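Local coordinates for protein AmbC (Sorangium cellulosum, PDB 5O16) that probably catalyses dehydration of beta-hydroxyacyl chains, as a polyketide synthase dehydratase domain of double HotDog fold, probably in ambruticin biosynthesis, at residues 241-246 with 289-294. Sequence-based numbering, arbitrary orientation.
Sequences AWSDVA and TFRARW
Ala241 O takes one hydrogen bond and one weaker CA-H...O contact from the facing strand. Arg291 N lies 2.9 Å from Ala241 O in a nearly straight hydrogen bond (170° at the hydrogen), with the donor standing above the carbonyl plane rather than in it, while the CA of Phe290 makes the CA-H...O contact. Two residues on, Ser243 and Thr289 form the next antiparallel hydrogen-bonded pair: Ser243 N meets Thr289 O at 2.9 Å, and the return bond from Thr289 N to Ser243 O is weak at 3.4 Å. Between them Trp242 and Phe290 make the non-hydrogen-bonded pair. Here CB of Phe290 sits over one face of the indole, 3.7 Å from Trp242 CE3, a CH-pi contact; the Phe290 ring itself leads away, its plane 36° from the six-membered ring.

On the other face, CB of Ala241 packs on CB of Arg291 at 3.9 Å, and the Thr289 hydroxyl, set between its backbone N and carbonyl carbon (chi1 69°), abuts Ser243 CB. Ser243 OG is hydrogen-bonded to Glu82. Beyond Ser243 a G1 beta bulge, in which Asp244 and Val245 both face Val80, turns the chain. Strand 236-247 thus lies between strands 80-85 and 283-295, consistent with the double HotDog fold of polyketide synthase dehydratases, with helices 61-74 and 211-224 against the Trp242 and Phe290 side.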
# COMPACT_ATOMS: atom_id res chain seq x y z
N ALA A 241 2.13 -4.71 -8.70
CA ALA A 241 1.19 -3.88 -9.45
C ALA A 241 -0.15 -3.80 -8.75
O ALA A 241 -0.52 -4.71 -8.00
CB ALA A 241 1.00 -4.37 -10.89
N TRP A 242 -0.85 -2.69 -8.97
CA TRP A 242 -2.12 -2.41 -8.31
C TRP A 242 -3.09 -1.71 -9.25
O TRP A 242 -2.68 -0.91 -10.11
CB TRP A 242 -1.95 -1.52 -7.07
CG TRP A 242 -1.04 -2.06 -6.02
CD1 TRP A 242 0.33 -2.09 -6.05
CD2 TRP A 242 -1.43 -2.62 -4.77
NE1 TRP A 242 0.81 -2.62 -4.88
CE2 TRP A 242 -0.24 -2.96 -4.07
CE3 TRP A 242 -2.66 -2.87 -4.15
CZ2 TRP A 242 -0.25 -3.55 -2.80
CZ3 TRP A 242 -2.68 -3.45 -2.88
CH2 TRP A 242 -1.48 -3.78 -2.22
N SER A 243 -4.38 -1.98 -9.04
CA SER A 243 -5.45 -1.42 -9.85
C SER A 243 -6.63 -1.04 -8.97
O SER A 243 -6.88 -1.67 -7.94
CB SER A 243 -5.91 -2.39 -10.94
OG SER A 243 -4.88 -2.62 -11.86
N ASP A 244 -7.33 0.02 -9.39
CA ASP A 244 -8.59 0.48 -8.80
C ASP A 244 -8.51 0.47 -7.28
O ASP A 244 -9.19 -0.28 -6.59
CB ASP A 244 -9.77 -0.34 -9.30
CG ASP A 244 -9.82 -0.42 -10.82
OD1 ASP A 244 -9.56 0.61 -11.49
OD2 ASP A 244 -10.12 -1.52 -11.34
N VAL A 245 -7.62 1.30 -6.77
CA VAL A 245 -7.38 1.43 -5.33
C VAL A 245 -8.03 2.72 -4.85
O VAL A 245 -7.75 3.80 -5.39
CB VAL A 245 -5.89 1.42 -5.00
CG1 VAL A 245 -5.72 1.69 -3.54
CG2 VAL A 245 -5.24 0.06 -5.45
N ALA A 246 -8.93 2.61 -3.87
CA ALA A 246 -9.62 3.80 -3.38
C ALA A 246 -9.75 3.76 -1.87
O ALA A 246 -9.91 2.70 -1.25
CB ALA A 246 -11.01 3.95 -4.00
N THR A 289 -7.78 -4.92 -7.96
CA THR A 289 -6.89 -6.06 -8.07
C THR A 289 -5.49 -5.63 -7.68
O THR A 289 -5.11 -4.46 -7.81
CB THR A 289 -6.83 -6.69 -9.49
OG1 THR A 289 -6.18 -5.78 -10.39
CG2 THR A 289 -8.22 -7.08 -10.03
N PHE A 290 -4.73 -6.58 -7.17
CA PHE A 290 -3.29 -6.42 -7.04
C PHE A 290 -2.63 -7.62 -7.68
O PHE A 290 -3.18 -8.72 -7.66
CB PHE A 290 -2.92 -6.26 -5.58
CG PHE A 290 -2.58 -7.52 -4.92
CD1 PHE A 290 -1.27 -7.96 -4.84
CD2 PHE A 290 -3.58 -8.30 -4.37
CE1 PHE A 290 -0.96 -9.14 -4.22
CE2 PHE A 290 -3.28 -9.48 -3.73
CZ PHE A 290 -1.97 -9.91 -3.66
N ARG A 291 -1.49 -7.40 -8.33
CA ARG A 291 -0.78 -8.44 -9.07
C ARG A 291 0.51 -8.86 -8.36
O ARG A 291 1.25 -8.01 -7.84
CB ARG A 291 -0.45 -7.99 -10.48
CG ARG A 291 -1.33 -8.58 -11.53
CD ARG A 291 -2.27 -7.54 -12.09
NE ARG A 291 -3.19 -8.15 -13.04
CZ ARG A 291 -4.07 -7.47 -13.77
NH1 ARG A 291 -4.15 -6.15 -13.66
NH2 ARG A 291 -4.87 -8.12 -14.60
N ALA A 292 0.78 -10.16 -8.33
CA ALA A 292 2.04 -10.69 -7.85
C ALA A 292 2.51 -11.71 -8.86
O ALA A 292 1.70 -12.40 -9.48
CB ALA A 292 1.93 -11.32 -6.47
N ARG A 293 3.81 -11.85 -8.98
CA ARG A 293 4.39 -12.83 -9.88
C ARG A 293 5.35 -13.71 -9.10
O ARG A 293 6.12 -13.22 -8.27
CB ARG A 293 5.10 -12.13 -11.05
CG ARG A 293 6.00 -13.02 -11.86
CD ARG A 293 6.65 -12.28 -13.01
NE ARG A 293 6.31 -12.88 -14.30
CZ ARG A 293 6.98 -13.89 -14.84
NH1 ARG A 293 8.00 -14.43 -14.18
NH2 ARG A 293 6.63 -14.37 -16.03
N TRP A 294 5.25 -15.02 -9.34
CA TRP A 294 6.08 -15.96 -8.61
C TRP A 294 7.52 -15.85 -9.07
O TRP A 294 7.79 -15.69 -10.27
CB TRP A 294 5.57 -17.39 -8.79
CG TRP A 294 4.24 -17.60 -8.18
CD1 TRP A 294 3.03 -17.23 -8.71
CD2 TRP A 294 3.96 -18.19 -6.90
NE1 TRP A 294 2.01 -17.57 -7.84
CE2 TRP A 294 2.56 -18.15 -6.72
CE3 TRP A 294 4.76 -18.74 -5.90
CZ2 TRP A 294 1.94 -18.65 -5.58
CZ3 TRP A 294 4.14 -19.24 -4.77
CH2 TRP A 294 2.75 -19.19 -4.61